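Local coordinates for SCO1/SenC family lipoprotein (Bacillus anthracis, PDB 4HDE), which probably takes part in copper delivery or thiol redox chemistry during cytochrome c oxidase assembly, as its SCO1/SenC relatives with a thioredoxin-like fold do, at residues 17-22 with 99-104; 39-44 with 75-80; 49-54 with 135-140; 53-58 with 71-76. All blocks are in the same frame, centred on the assembly; numbering follows the deposited sequence. Where two conformers were deposited one is given.

Contact 1 of 4, residues 17-22 with 99-104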
loop_
_atom_site.group_PDB
_atom_site.type_symbol
_atom_site.label_atom_id
_atom_site.label_comp_id
_atom_site.label_asym_id
_atom_site.label_seq_id
_atom_site.Cartn_x
_atom_site.Cartn_y
_atom_site.Cartn_z
ATOM N N PHE A 17 8.616 2.153 9.643
ATOM C CA PHE A 17 8.155 3.522 9.439
ATOM C C PHE A 17 7.171 3.862 10.548
ATOM O O PHE A 17 7.131 3.174 11.569
ATOM C CB PHE A 17 7.527 3.685 8.048
ATOM C CG PHE A 17 8.477 3.398 6.897
ATOM C CD1 PHE A 17 9.848 3.588 7.024
ATOM C CD2 PHE A 17 7.982 2.944 5.681
ATOM C CE1 PHE A 17 10.702 3.331 5.941
ATOM C CE2 PHE A 17 8.823 2.688 4.604
ATOM C CZ PHE A 17 10.186 2.870 4.737
ATOM N N THR A 18 6.394 4.926 10.372
ATOM C CA THR A 18 5.431 5.355 11.380
ATOM C C THR A 18 4.033 5.373 10.768
ATOM O O THR A 18 3.852 5.857 9.652
ATOM C CB THR A 18 5.784 6.758 11.909
ATOM O OG1 THR A 18 7.104 6.736 12.469
ATOM C CG2 THR A 18 4.797 7.194 12.979
ATOM N N ASN A 19 3.043 4.852 11.492
ATOM C CA ASN A 19 1.673 4.824 10.980
ATOM C C ASN A 19 0.843 6.050 11.354
ATOM O O ASN A 19 1.359 7.010 11.942
ATOM C CB ASN A 19 0.957 3.514 11.354
ATOM C CG ASN A 19 0.595 3.433 12.825
ATOM O OD1 ASN A 19 0.716 4.400 13.580
ATOM N ND2 ASN A 19 0.120 2.273 13.235
ATOM N N GLN A 20 -0.443 6.002 11.030
ATOM C CA GLN A 20 -1.321 7.153 11.165
ATOM C C GLN A 20 -1.652 7.452 12.624
ATOM O O GLN A 20 -2.262 8.463 12.927
ATOM C CB GLN A 20 -2.602 6.956 10.341
ATOM C CG GLN A 20 -3.565 5.876 10.846
ATOM C CD GLN A 20 -3.347 4.531 10.184
ATOM O OE1 GLN A 20 -2.249 4.203 9.765
ATOM N NE2 GLN A 20 -4.407 3.741 10.095
ATOM N N ASP A 21 -1.244 6.550 13.514
ATOM C CA ASP A 21 -1.373 6.753 14.954
ATOM C C ASP A 21 -0.043 7.127 15.610
ATOM O O ASP A 21 0.050 7.199 16.840
ATOM C CB ASP A 21 -1.961 5.509 15.625
ATOM C CG ASP A 21 -3.393 5.240 15.202
ATOM O OD1 ASP A 21 -4.146 6.215 14.995
ATOM O OD2 ASP A 21 -3.765 4.054 15.077
ATOM N N GLY A 22 0.978 7.388 14.802
ATOM C CA GLY A 22 2.276 7.778 15.318
ATOM C C GLY A 22 3.022 6.627 15.971
ATOM O O GLY A 22 3.879 6.848 16.833
ATOM N N ASN A 99 -6.705 -3.396 10.073
ATOM C CA ASN A 99 -5.730 -4.030 9.188
ATOM C C ASN A 99 -5.268 -3.102 8.066
ATOM O O ASN A 99 -4.926 -3.563 6.986
ATOM C CB ASN A 99 -6.288 -5.326 8.592
ATOM C CG ASN A 99 -7.453 -5.079 7.641
ATOM O OD1 ASN A 99 -8.153 -4.071 7.749
ATOM N ND2 ASN A 99 -7.664 -5.995 6.707
ATOM N N TRP A 100 -5.281 -1.793 8.305
ATOM C CA TRP A 100 -4.830 -0.852 7.279
ATOM C C TRP A 100 -3.965 0.210 7.939
ATOM O O TRP A 100 -4.441 0.983 8.780
ATOM C CB TRP A 100 -6.023 -0.192 6.583
ATOM C CG TRP A 100 -5.724 0.526 5.281
ATOM C CD1 TRP A 100 -4.509 0.959 4.811
ATOM C CD2 TRP A 100 -6.684 0.879 4.292
ATOM N NE1 TRP A 100 -4.671 1.570 3.582
ATOM C CE2 TRP A 100 -5.999 1.524 3.244
ATOM C CE3 TRP A 100 -8.069 0.704 4.185
ATOM C CZ2 TRP A 100 -6.651 2.007 2.115
ATOM C CZ3 TRP A 100 -8.712 1.179 3.058
ATOM C CH2 TRP A 100 -8.003 1.821 2.038
ATOM N N ASN A 101 -2.688 0.220 7.571
ATOM C CA ASN A 101 -1.741 1.195 8.096
ATOM C C ASN A 101 -1.222 2.083 6.986
ATOM O O ASN A 101 -0.823 1.596 5.928
ATOM C CB ASN A 101 -0.589 0.482 8.801
ATOM C CG ASN A 101 -1.006 -0.099 10.113
ATOM O OD1 ASN A 101 -0.960 0.580 11.140
ATOM N ND2 ASN A 101 -1.455 -1.353 10.099
ATOM N N LEU A 102 -1.283 3.391 7.211
ATOM C CA LEU A 102 -0.755 4.376 6.270
ATOM C C LEU A 102 0.522 4.905 6.900
ATOM O O LEU A 102 0.531 5.260 8.080
ATOM C CB LEU A 102 -1.770 5.498 6.020
ATOM C CG LEU A 102 -3.072 5.043 5.361
ATOM C CD1 LEU A 102 -4.098 4.562 6.387
ATOM C CD2 LEU A 102 -3.644 6.181 4.555
ATOM N N LEU A 103 1.602 4.931 6.125
ATOM C CA LEU A 103 2.941 5.117 6.672
ATOM C C LEU A 103 3.615 6.402 6.196
ATOM O O LEU A 103 3.389 6.884 5.081
ATOM C CB LEU A 103 3.818 3.905 6.333
ATOM C CG LEU A 103 3.271 2.538 6.759
ATOM C CD1 LEU A 103 4.255 1.418 6.418
ATOM C CD2 LEU A 103 2.935 2.518 8.241
ATOM N N THR A 104 4.471 6.931 7.063
ATOM C CA THR A 104 5.201 8.156 6.795
ATOM C C THR A 104 6.347 8.244 7.799
ATOM O O THR A 104 6.712 7.237 8.418
ATOM C CB THR A 104 4.265 9.378 6.882
ATOM O OG1 THR A 104 4.950 10.523 6.368
ATOM C CG2 THR A 104 3.807 9.639 8.303
#
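Thr18 and Thr104 form a single antiparallel hydrogen-bonded pair, CA atoms 5.4 Å apart, closed by Thr18 N to Thr104 O (3.0 Å) and Thr104 N to Thr18 O (2.9 Å); the chains then diverge, their touching parts running 117° apart. Beyond this bridge, side chains take over the bonding. The Gln20 carboxamide docks on the backbone of 100-102 much as a neighbouring strand would: OE1 accepts from Leu102 N at 2.8 Å, and NE2 gives a nearly straight bond (172°) to Trp100 O at 3.1 Å. Trp100 O lies in the Gln20 amide plane, whereas Leu102 N stands above it. Next to this clamp, Asn19 ND2 donates to Asn101 OD1 at 2.9 Å, the two amide planes almost coplanar. Asn19 OD1 turns back to accept from Asp21 N in an Asx turn, and from Lys23 N. On the apolar side Leu103 CD1 meets the edge of the Phe17 ring, 4.1 Å from CD2, with side chains crossing at about a right angle. The type I turn Asn19-Gly22 belongs to the hairpin of strands 16-18 and 24-26, which docks along the edge of strand 100-103, an outermost strand of the thioredoxin-like sheet.

Contact 2 of 4, residues 39-44 with 75-80; sequences FMFTNC and SVDPDL
Val76 carries the most buried surface here, its two methyls splitting between two phenylalanines. CG1 reaches the edge of the Phe39 ring, 3.7 Å from CD1, while CG2 lies 3.8 Å from Phe41 CD2 and approaches that ring obliquely. The valine is held by its own backbone: Val76 N donates to Met40 O at 2.8 Å (N-H...O angle 160°), following the parallel bridge of Met40 with Ser75. Met40, a selenomethionine, meets 75-80 through its carbonyl, and its side chain turns instead to helices 83-90 and 48-64. Both strands end here, at the C-terminal edge of the parallel part of a thioredoxin-like sheet, and the type I turn Phe41-Cys44 ends on Cys44, which with Cys48 is spaced as in the CxxxC motif that binds copper in SCO relatives. Phe41 joins the two loops. Its CB is 3.5 Å from Asp77 CB, and its CG sits between backbone N and carbonyl carbon (chi1 67°), with Cys44 CB 3.5 Å above one face of the ring, toward the rim. The planes of the Phe41 ring and the Asp77 carboxylate are 82° apart. Asp77 is gripped at several points: its N donates to Ser75 OG in an ST turn, OD1 pairs with Lys125 in a salt bridge, and OD2 accepts from a water, 2.8 Å away, that also takes hydrogen bonds from Asn43 N and ND2. Ser75 OG is also hydrogen-bonded to Asp81 OD2. That water lies at the Phe41 ring edge, in plane. Leu80 CD1 packs 3.6 Å from Asn43 ND2.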
loop_
_atom_site.group_PDB
_atom_site.type_symbol
_atom_site.label_atom_id
_atom_site.label_comp_id
_atom_site.label_asym_id
_atom_site.label_seq_id
_atom_site.Cartn_x
_atom_site.Cartn_y
_atom_site.Cartn_z
ATOM N N PHE A 39 1.104 3.274 -3.036
ATOM C CA PHE A 39 1.798 4.543 -2.792
ATOM C C PHE A 39 0.833 5.678 -3.095
ATOM O O PHE A 39 0.150 5.654 -4.115
ATOM C CB PHE A 39 3.041 4.642 -3.678
ATOM C CG PHE A 39 4.128 3.685 -3.288
ATOM C CD1 PHE A 39 5.161 4.098 -2.464
ATOM C CD2 PHE A 39 4.117 2.368 -3.730
ATOM C CE1 PHE A 39 6.171 3.220 -2.084
ATOM C CE2 PHE A 39 5.127 1.485 -3.351
ATOM C CZ PHE A 39 6.151 1.915 -2.525
HETATM N N MSE A 40 0.782 6.673 -2.222
HETATM C CA MSE A 40 -0.170 7.769 -2.370
HETATM C C MSE A 40 0.270 8.979 -1.565
HETATM O O MSE A 40 1.299 8.953 -0.901
HETATM C CB MSE A 40 -1.553 7.322 -1.904
HETATM C CG MSE A 40 -1.545 6.642 -0.543
HETATM SE SE MSE A 40 -3.094 7.102 0.531
HETATM C CE MSE A 40 -2.512 8.848 1.160
ATOM N N PHE A 41 -0.489 10.064 -1.659
ATOM C CA PHE A 41 -0.236 11.232 -0.819
ATOM C C PHE A 41 -1.529 11.989 -0.596
ATOM O O PHE A 41 -2.416 11.965 -1.444
ATOM C CB PHE A 41 0.906 12.125 -1.349
ATOM C CG PHE A 41 0.622 12.817 -2.659
ATOM C CD1 PHE A 41 0.468 14.199 -2.716
ATOM C CD2 PHE A 41 0.571 12.091 -3.838
ATOM C CE1 PHE A 41 0.227 14.832 -3.930
ATOM C CE2 PHE A 41 0.339 12.720 -5.052
ATOM C CZ PHE A 41 0.156 14.076 -5.096
ATOM N N THR A 42 -1.653 12.642 0.554
ATOM C CA THR A 42 -2.947 13.199 0.945
ATOM C C THR A 42 -3.341 14.457 0.186
ATOM O O THR A 42 -4.523 14.781 0.116
ATOM C CB THR A 42 -3.068 13.456 2.470
ATOM O OG1 THR A 42 -2.293 14.598 2.844
ATOM C CG2 THR A 42 -2.615 12.237 3.262
ATOM N N ASN A 43 -2.376 15.162 -0.392
ATOM C CA ASN A 43 -2.702 16.364 -1.154
ATOM C C ASN A 43 -2.892 16.111 -2.647
ATOM O O ASN A 43 -2.892 17.043 -3.445
ATOM C CB ASN A 43 -1.662 17.459 -0.919
ATOM C CG ASN A 43 -1.832 18.133 0.429
ATOM O OD1 ASN A 43 -2.737 18.951 0.615
ATOM N ND2 ASN A 43 -0.971 17.788 1.380
ATOM N N CYS A 44 -3.067 14.849 -3.015
ATOM C CA CYS A 44 -3.254 14.481 -4.416
ATOM C C CYS A 44 -4.574 15.010 -4.971
ATOM O O CYS A 44 -5.628 14.801 -4.382
ATOM C CB CYS A 44 -3.171 12.964 -4.600
ATOM S SG CYS A 44 -3.497 12.458 -6.304
ATOM N N SER A 75 3.068 6.932 2.153
ATOM C CA SER A 75 3.022 8.302 1.656
ATOM C C SER A 75 4.263 8.635 0.835
ATOM O O SER A 75 5.403 8.387 1.257
ATOM C CB SER A 75 2.896 9.319 2.790
ATOM O OG SER A 75 3.006 10.644 2.266
ATOM N N VAL A 76 4.039 9.210 -0.344
ATOM C CA VAL A 76 5.133 9.719 -1.159
ATOM C C VAL A 76 5.305 11.224 -1.007
ATOM O O VAL A 76 6.047 11.842 -1.765
ATOM C CB VAL A 76 4.968 9.345 -2.643
ATOM C CG1 VAL A 76 4.970 7.827 -2.801
ATOM C CG2 VAL A 76 3.689 9.951 -3.217
ATOM N N ASP A 77 4.638 11.812 -0.023
ATOM C CA ASP A 77 4.842 13.222 0.292
ATOM C C ASP A 77 5.019 13.399 1.801
ATOM O O ASP A 77 4.255 14.115 2.435
ATOM C CB ASP A 77 3.649 14.040 -0.219
ATOM C CG ASP A 77 3.917 15.534 -0.242
ATOM O OD1 ASP A 77 5.100 15.948 -0.232
ATOM O OD2 ASP A 77 2.933 16.297 -0.289
ATOM N N PRO A 78 6.051 12.765 2.374
ATOM C CA PRO A 78 6.190 12.792 3.833
ATOM C C PRO A 78 6.494 14.178 4.398
ATOM O O PRO A 78 6.331 14.375 5.603
ATOM C CB PRO A 78 7.361 11.827 4.089
ATOM C CG PRO A 78 8.148 11.843 2.790
ATOM C CD PRO A 78 7.084 11.933 1.731
ATOM N N ASP A 79 6.951 15.115 3.569
ATOM C CA ASP A 79 7.169 16.486 4.035
ATOM C C ASP A 79 5.855 17.141 4.453
ATOM O O ASP A 79 5.840 18.026 5.314
ATOM C CB ASP A 79 7.870 17.337 2.960
ATOM C CG ASP A 79 9.278 16.856 2.659
ATOM O OD1 ASP A 79 10.016 16.525 3.613
ATOM O OD2 ASP A 79 9.646 16.812 1.462
ATOM N N LEU A 80 4.753 16.713 3.842
ATOM C CA LEU A 80 3.435 17.250 4.186
ATOM C C LEU A 80 2.578 16.253 4.963
ATOM O O LEU A 80 1.806 16.645 5.838
ATOM C CB LEU A 80 2.678 17.720 2.936
ATOM C CG LEU A 80 3.139 19.049 2.332
ATOM C CD1 LEU A 80 2.188 19.451 1.218
ATOM C CD2 LEU A 80 3.205 20.137 3.392
HETATM O O HOH W 1 0.457 15.429 0.592
#

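Contact 3 of 4, residues 49-54 with 135-140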
loop_
_atom_site.group_PDB
_atom_site.type_symbol
_atom_site.label_atom_id
_atom_site.label_comp_id
_atom_site.label_asym_id
_atom_site.label_seq_id
_atom_site.Cartn_x
_atom_site.Cartn_y
_atom_site.Cartn_z
ATOM N N PRO A 49 -7.372 9.640 -4.135
ATOM C CA PRO A 49 -8.659 9.285 -3.507
ATOM C C PRO A 49 -9.380 8.092 -4.180
ATOM O O PRO A 49 -9.807 7.184 -3.457
ATOM C CB PRO A 49 -9.458 10.601 -3.579
ATOM C CG PRO A 49 -8.388 11.670 -3.595
ATOM C CD PRO A 49 -7.281 11.081 -4.438
ATOM N N PRO A 50 -9.481 8.059 -5.522
ATOM C CA PRO A 50 -10.096 6.844 -6.089
ATOM C C PRO A 50 -9.283 5.572 -5.833
ATOM O O PRO A 50 -9.885 4.529 -5.614
ATOM C CB PRO A 50 -10.200 7.140 -7.586
ATOM C CG PRO A 50 -9.424 8.389 -7.823
ATOM C CD PRO A 50 -9.307 9.128 -6.521
HETATM N N MSE A 51 -7.955 5.646 -5.836
HETATM C CA MSE A 51 -7.137 4.488 -5.469
HETATM C C MSE A 51 -7.505 3.989 -4.083
HETATM O O MSE A 51 -7.596 2.778 -3.840
HETATM C CB MSE A 51 -5.644 4.844 -5.465
HETATM C CG MSE A 51 -5.001 4.975 -6.824
HETATM SE SE MSE A 51 -3.129 5.514 -6.716
HETATM C CE MSE A 51 -2.459 3.948 -5.799
ATOM N N THR A 52 -7.651 4.924 -3.151
ATOM C CA THR A 52 -7.934 4.560 -1.781
ATOM C C THR A 52 -9.339 3.977 -1.665
ATOM O O THR A 52 -9.548 3.007 -0.932
ATOM C CB THR A 52 -7.723 5.752 -0.844
ATOM O OG1 THR A 52 -6.373 6.230 -0.994
ATOM C CG2 THR A 52 -7.934 5.332 0.593
ATOM N N ALA A 53 -10.300 4.529 -2.404
ATOM C CA ALA A 53 -11.631 3.928 -2.436
ATOM C C ALA A 53 -11.573 2.508 -3.006
ATOM O O ALA A 53 -12.304 1.610 -2.556
ATOM C CB ALA A 53 -12.578 4.785 -3.240
ATOM N N ASN A 54 -10.725 2.296 -4.007
ATOM C CA ASN A 54 -10.582 0.961 -4.584
ATOM C C ASN A 54 -9.952 -0.008 -3.584
ATOM O O ASN A 54 -10.372 -1.161 -3.452
ATOM C CB ASN A 54 -9.769 1.007 -5.876
ATOM C CG ASN A 54 -10.466 1.773 -6.978
ATOM O OD1 ASN A 54 -11.679 1.979 -6.946
ATOM N ND2 ASN A 54 -9.697 2.204 -7.969
ATOM N N THR A 135 0.824 3.797 -9.565
ATOM C CA THR A 135 -0.586 3.655 -9.214
ATOM C C THR A 135 -1.005 2.198 -9.027
ATOM O O THR A 135 -2.201 1.884 -9.004
ATOM C CB THR A 135 -1.482 4.300 -10.281
ATOM O OG1 THR A 135 -1.166 3.737 -11.554
ATOM C CG2 THR A 135 -1.258 5.809 -10.333
ATOM N N SER A 136 -0.039 1.302 -8.900
ATOM C CA SER A 136 -0.368 -0.120 -8.760
ATOM C C SER A 136 -0.703 -0.513 -7.326
ATOM O O SER A 136 -0.338 0.177 -6.370
ATOM C CB SER A 136 0.799 -0.992 -9.230
ATOM O OG SER A 136 1.076 -0.792 -10.603
ATOM N N PHE A 137 -1.398 -1.639 -7.188
ATOM C CA PHE A 137 -1.483 -2.357 -5.922
ATOM C C PHE A 137 -0.536 -3.559 -6.029
ATOM O O PHE A 137 -0.488 -4.214 -7.065
ATOM C CB PHE A 137 -2.897 -2.894 -5.676
ATOM C CG PHE A 137 -3.954 -1.838 -5.415
ATOM C CD1 PHE A 137 -3.630 -0.503 -5.157
ATOM C CD2 PHE A 137 -5.294 -2.215 -5.387
ATOM C CE1 PHE A 137 -4.634 0.437 -4.917
ATOM C CE2 PHE A 137 -6.296 -1.289 -5.147
ATOM C CZ PHE A 137 -5.970 0.032 -4.905
ATOM N N TYR A 138 0.185 -3.854 -4.958
ATOM C CA TYR A 138 1.124 -4.970 -4.925
ATOM C C TYR A 138 0.732 -5.976 -3.863
ATOM O O TYR A 138 0.465 -5.600 -2.724
ATOM C CB TYR A 138 2.533 -4.459 -4.618
ATOM C CG TYR A 138 3.025 -3.428 -5.596
ATOM C CD1 TYR A 138 3.700 -3.800 -6.751
ATOM C CD2 TYR A 138 2.812 -2.081 -5.367
ATOM C CE1 TYR A 138 4.155 -2.843 -7.649
ATOM C CE2 TYR A 138 3.256 -1.124 -6.258
ATOM C CZ TYR A 138 3.920 -1.509 -7.390
ATOM O OH TYR A 138 4.365 -0.548 -8.273
ATOM N N LEU A 139 0.717 -7.250 -4.233
ATOM C CA LEU A 139 0.421 -8.331 -3.299
ATOM C C LEU A 139 1.728 -8.947 -2.825
ATOM O O LEU A 139 2.526 -9.420 -3.638
ATOM C CB LEU A 139 -0.461 -9.392 -3.962
ATOM C CG LEU A 139 -0.852 -10.590 -3.100
ATOM C CD1 LEU A 139 -1.729 -10.150 -1.946
ATOM C CD2 LEU A 139 -1.564 -11.633 -3.955
ATOM N N ILE A 140 1.923 -8.954 -1.509
ATOM C CA ILE A 140 3.143 -9.450 -0.883
ATOM C C ILE A 140 2.798 -10.675 -0.037
ATOM O O ILE A 140 1.811 -10.669 0.703
ATOM C CB ILE A 140 3.807 -8.349 -0.020
ATOM C CG1 ILE A 140 4.228 -7.172 -0.904
ATOM C CG2 ILE A 140 5.032 -8.864 0.689
ATOM C CD1 ILE A 140 3.389 -5.935 -0.737
#
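Met51 and Phe137 make a helix-on-sheet contact without hydrogen bonds, where the first turns of helix 48-64 lie over strand 136-140. The axes approach to 10.5 Å and cross at -34°, a spacing bridged by long side chains. Met51, a selenomethionine, extends toward the start of the strand and then bends at its last torsion (chi3 64°), which sets CE 3.8 Å from Thr135 O. Its SE passes Thr135 at 4.0 Å from CA and 4.1 Å from CG2, the two side chains crossing at about a right angle. Phe137 answers in the other direction, reaching to the helix with the tip of its ring. CZ comes within 3.4 Å of Met51 O, which lies in the ring plane at the edge, so the electropositive rim probably meets the carbonyl favourably. Asn54 CB touches the same edge, 4.0 Å from CZ, and Met51 CE completes the apolar side 4.2 Å from CE1. The amide end of Asn54 turns elsewhere, ND2 donating to Gly152 O just after strand 146-151. Met51 and Phe137 both also touch Asp38 on strand 35-40, the sheet neighbour of 136-140, while farther along the strand Leu139 packs on helix 158-169.

Contact 4 of 4, residues 53-58 with 71-76; sequences ANMAKL and FVSFSV
Phe71 is wedged against two helix side chains, Met55 and Leu58, one turn apart. Met55, a selenomethionine, lays its CG 3.7 Å from Phe71 CD1, and its SE is 5.2 Å from the ring centroid, 68° off the normal: an oblique Met-aromatic contact. Leu58 meets the ring at its edge, CD2 in the ring plane and 3.8 Å from CE1. Both helix residues point CB toward the strand, and with CG anti to the backbone N (chi1 -175°) Met55 puts that atom beside the ring, Met55 and Phe71 sliding past each other in opposite directions. Past the ring, Met55 SE reaches Ser73 OG at 3.8 Å, a packing contact; the hydroxyl's hydrogen bonds are with Asp38 OD1 and Trp100 NE1, on the two flanking strands. Trp100 also packs on Met55 from strand 100-103, and Ile161 of helix 158-169 touches Leu58. Backbone bonds with Asn99 and Asn101 hold Phe71 within the sheet. Helix and strand run almost antiparallel, 167° apart with axes 10.5 Å from each other, as expected where the helix of a beta-alpha-beta crossover, 35-40 to 48-64 to 70-75, returns over its own parallel strands in a thioredoxin-like fold.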
loop_
_atom_site.group_PDB
_atom_site.type_symbol
_atom_site.label_atom_id
_atom_site.label_comp_id
_atom_site.label_asym_id
_atom_site.label_seq_id
_atom_site.Cartn_x
_atom_site.Cartn_y
_atom_site.Cartn_z
ATOM N N ALA A 53 -10.300 4.529 -2.404
ATOM C CA ALA A 53 -11.631 3.928 -2.436
ATOM C C ALA A 53 -11.573 2.508 -3.006
ATOM O O ALA A 53 -12.304 1.610 -2.556
ATOM C CB ALA A 53 -12.578 4.785 -3.240
ATOM N N ASN A 54 -10.725 2.296 -4.007
ATOM C CA ASN A 54 -10.582 0.961 -4.584
ATOM C C ASN A 54 -9.952 -0.008 -3.584
ATOM O O ASN A 54 -10.372 -1.161 -3.452
ATOM C CB ASN A 54 -9.769 1.007 -5.876
ATOM C CG ASN A 54 -10.466 1.773 -6.978
ATOM O OD1 ASN A 54 -11.679 1.979 -6.946
ATOM N ND2 ASN A 54 -9.697 2.204 -7.969
HETATM N N MSE A 55 -8.951 0.458 -2.856
HETATM C CA MSE A 55 -8.376 -0.361 -1.820
HETATM C C MSE A 55 -9.410 -0.671 -0.732
HETATM O O MSE A 55 -9.450 -1.785 -0.217
HETATM C CB MSE A 55 -7.124 0.294 -1.242
HETATM C CG MSE A 55 -6.412 -0.596 -0.222
HETATM SE SE MSE A 55 -4.593 -0.059 0.221
HETATM C CE MSE A 55 -3.677 -0.881 -1.300
ATOM N N ALA A 56 -10.266 0.294 -0.401
ATOM C CA ALA A 56 -11.335 0.042 0.568
ATOM C C ALA A 56 -12.334 -1.016 0.076
ATOM O O ALA A 56 -12.835 -1.825 0.863
ATOM C CB ALA A 56 -12.046 1.332 0.912
ATOM N N LYS A 57 -12.629 -1.019 -1.219
ATOM C CA LYS A 57 -13.514 -2.036 -1.781
ATOM C C LYS A 57 -12.848 -3.403 -1.649
ATOM O O LYS A 57 -13.494 -4.377 -1.248
ATOM C CB LYS A 57 -13.835 -1.727 -3.241
ATOM C CG LYS A 57 -14.772 -2.751 -3.873
ATOM C CD LYS A 57 -15.367 -2.250 -5.185
ATOM C CE LYS A 57 -16.128 -3.359 -5.903
ATOM N NZ LYS A 57 -17.238 -3.937 -5.090
ATOM N N LEU A 58 -11.554 -3.470 -1.940
ATOM C CA LEU A 58 -10.795 -4.703 -1.786
ATOM C C LEU A 58 -10.785 -5.164 -0.334
ATOM O O LEU A 58 -10.922 -6.354 -0.060
ATOM C CB LEU A 58 -9.366 -4.508 -2.301
ATOM C CG LEU A 58 -8.435 -5.716 -2.230
ATOM C CD1 LEU A 58 -9.024 -6.901 -2.976
ATOM C CD2 LEU A 58 -7.093 -5.332 -2.815
ATOM N N PHE A 71 -3.383 -4.202 4.766
ATOM C CA PHE A 71 -3.259 -3.158 3.761
ATOM C C PHE A 71 -2.286 -2.114 4.248
ATOM O O PHE A 71 -2.299 -1.745 5.425
ATOM C CB PHE A 71 -4.630 -2.549 3.466
ATOM C CG PHE A 71 -5.580 -3.533 2.842
ATOM C CD1 PHE A 71 -5.581 -3.725 1.480
ATOM C CD2 PHE A 71 -6.410 -4.312 3.630
ATOM C CE1 PHE A 71 -6.429 -4.666 0.903
ATOM C CE2 PHE A 71 -7.252 -5.245 3.062
ATOM C CZ PHE A 71 -7.255 -5.423 1.707
ATOM N N VAL A 72 -1.431 -1.665 3.336
ATOM C CA VAL A 72 -0.413 -0.674 3.661
ATOM C C VAL A 72 -0.356 0.359 2.555
ATOM O O VAL A 72 -0.225 0.015 1.385
ATOM C CB VAL A 72 0.977 -1.327 3.825
ATOM C CG1 VAL A 72 2.063 -0.274 4.078
ATOM C CG2 VAL A 72 0.951 -2.358 4.950
ATOM N N SER A 73 -0.460 1.628 2.941
ATOM C CA SER A 73 -0.300 2.737 2.001
ATOM C C SER A 73 0.903 3.567 2.421
ATOM O O SER A 73 0.929 4.096 3.531
ATOM C CB SER A 73 -1.537 3.636 2.003
ATOM O OG SER A 73 -2.706 2.908 1.625
ATOM N N PHE A 74 1.888 3.698 1.542
ATOM C CA PHE A 74 3.070 4.506 1.835
ATOM C C PHE A 74 2.854 5.916 1.318
ATOM O O PHE A 74 2.540 6.080 0.134
ATOM C CB PHE A 74 4.319 3.951 1.139
ATOM C CG PHE A 74 4.689 2.549 1.537
ATOM C CD1 PHE A 74 5.449 2.317 2.675
ATOM C CD2 PHE A 74 4.322 1.469 0.749
ATOM C CE1 PHE A 74 5.807 1.033 3.042
ATOM C CE2 PHE A 74 4.680 0.167 1.116
ATOM C CZ PHE A 74 5.431 -0.039 2.263
ATOM N N SER A 75 3.068 6.932 2.153
ATOM C CA SER A 75 3.022 8.302 1.656
ATOM C C SER A 75 4.263 8.635 0.835
ATOM O O SER A 75 5.403 8.387 1.257
ATOM C CB SER A 75 2.896 9.319 2.790
ATOM O OG SER A 75 3.006 10.644 2.266
ATOM N N VAL A 76 4.039 9.210 -0.344
ATOM C CA VAL A 76 5.133 9.719 -1.159
ATOM C C VAL A 76 5.305 11.224 -1.007
ATOM O O VAL A 76 6.047 11.842 -1.765
ATOM C CB VAL A 76 4.968 9.345 -2.643
ATOM C CG1 VAL A 76 4.970 7.827 -2.801
ATOM C CG2 VAL A 76 3.689 9.951 -3.217
#

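All four contacts reach the same five-stranded sheet, but their chemistry changes with position. Contacts 1, 2 and 4 are buried, contact 3 partly so. Contacts 3 and 4, their centres 5 Å apart, share Ala53 and Asn54 and lay successive turns of helix 48-64 on strands 136-140 and 70-75, with no hydrogen bond across either. Contact 1 is mostly polar, burying amides beside a backbone bridge although it sits on an edge strand. Contact 2 joins one backbone bond to apolar packing of Val76 on two phenylalanines, with Asn43 and Leu80 exposed at its outer end, where a water joins Asn43 to Asp77. Strand 70-75 links three: Leu103 O bonds Ser75 N, and Leu103 N bonds Ser73 O.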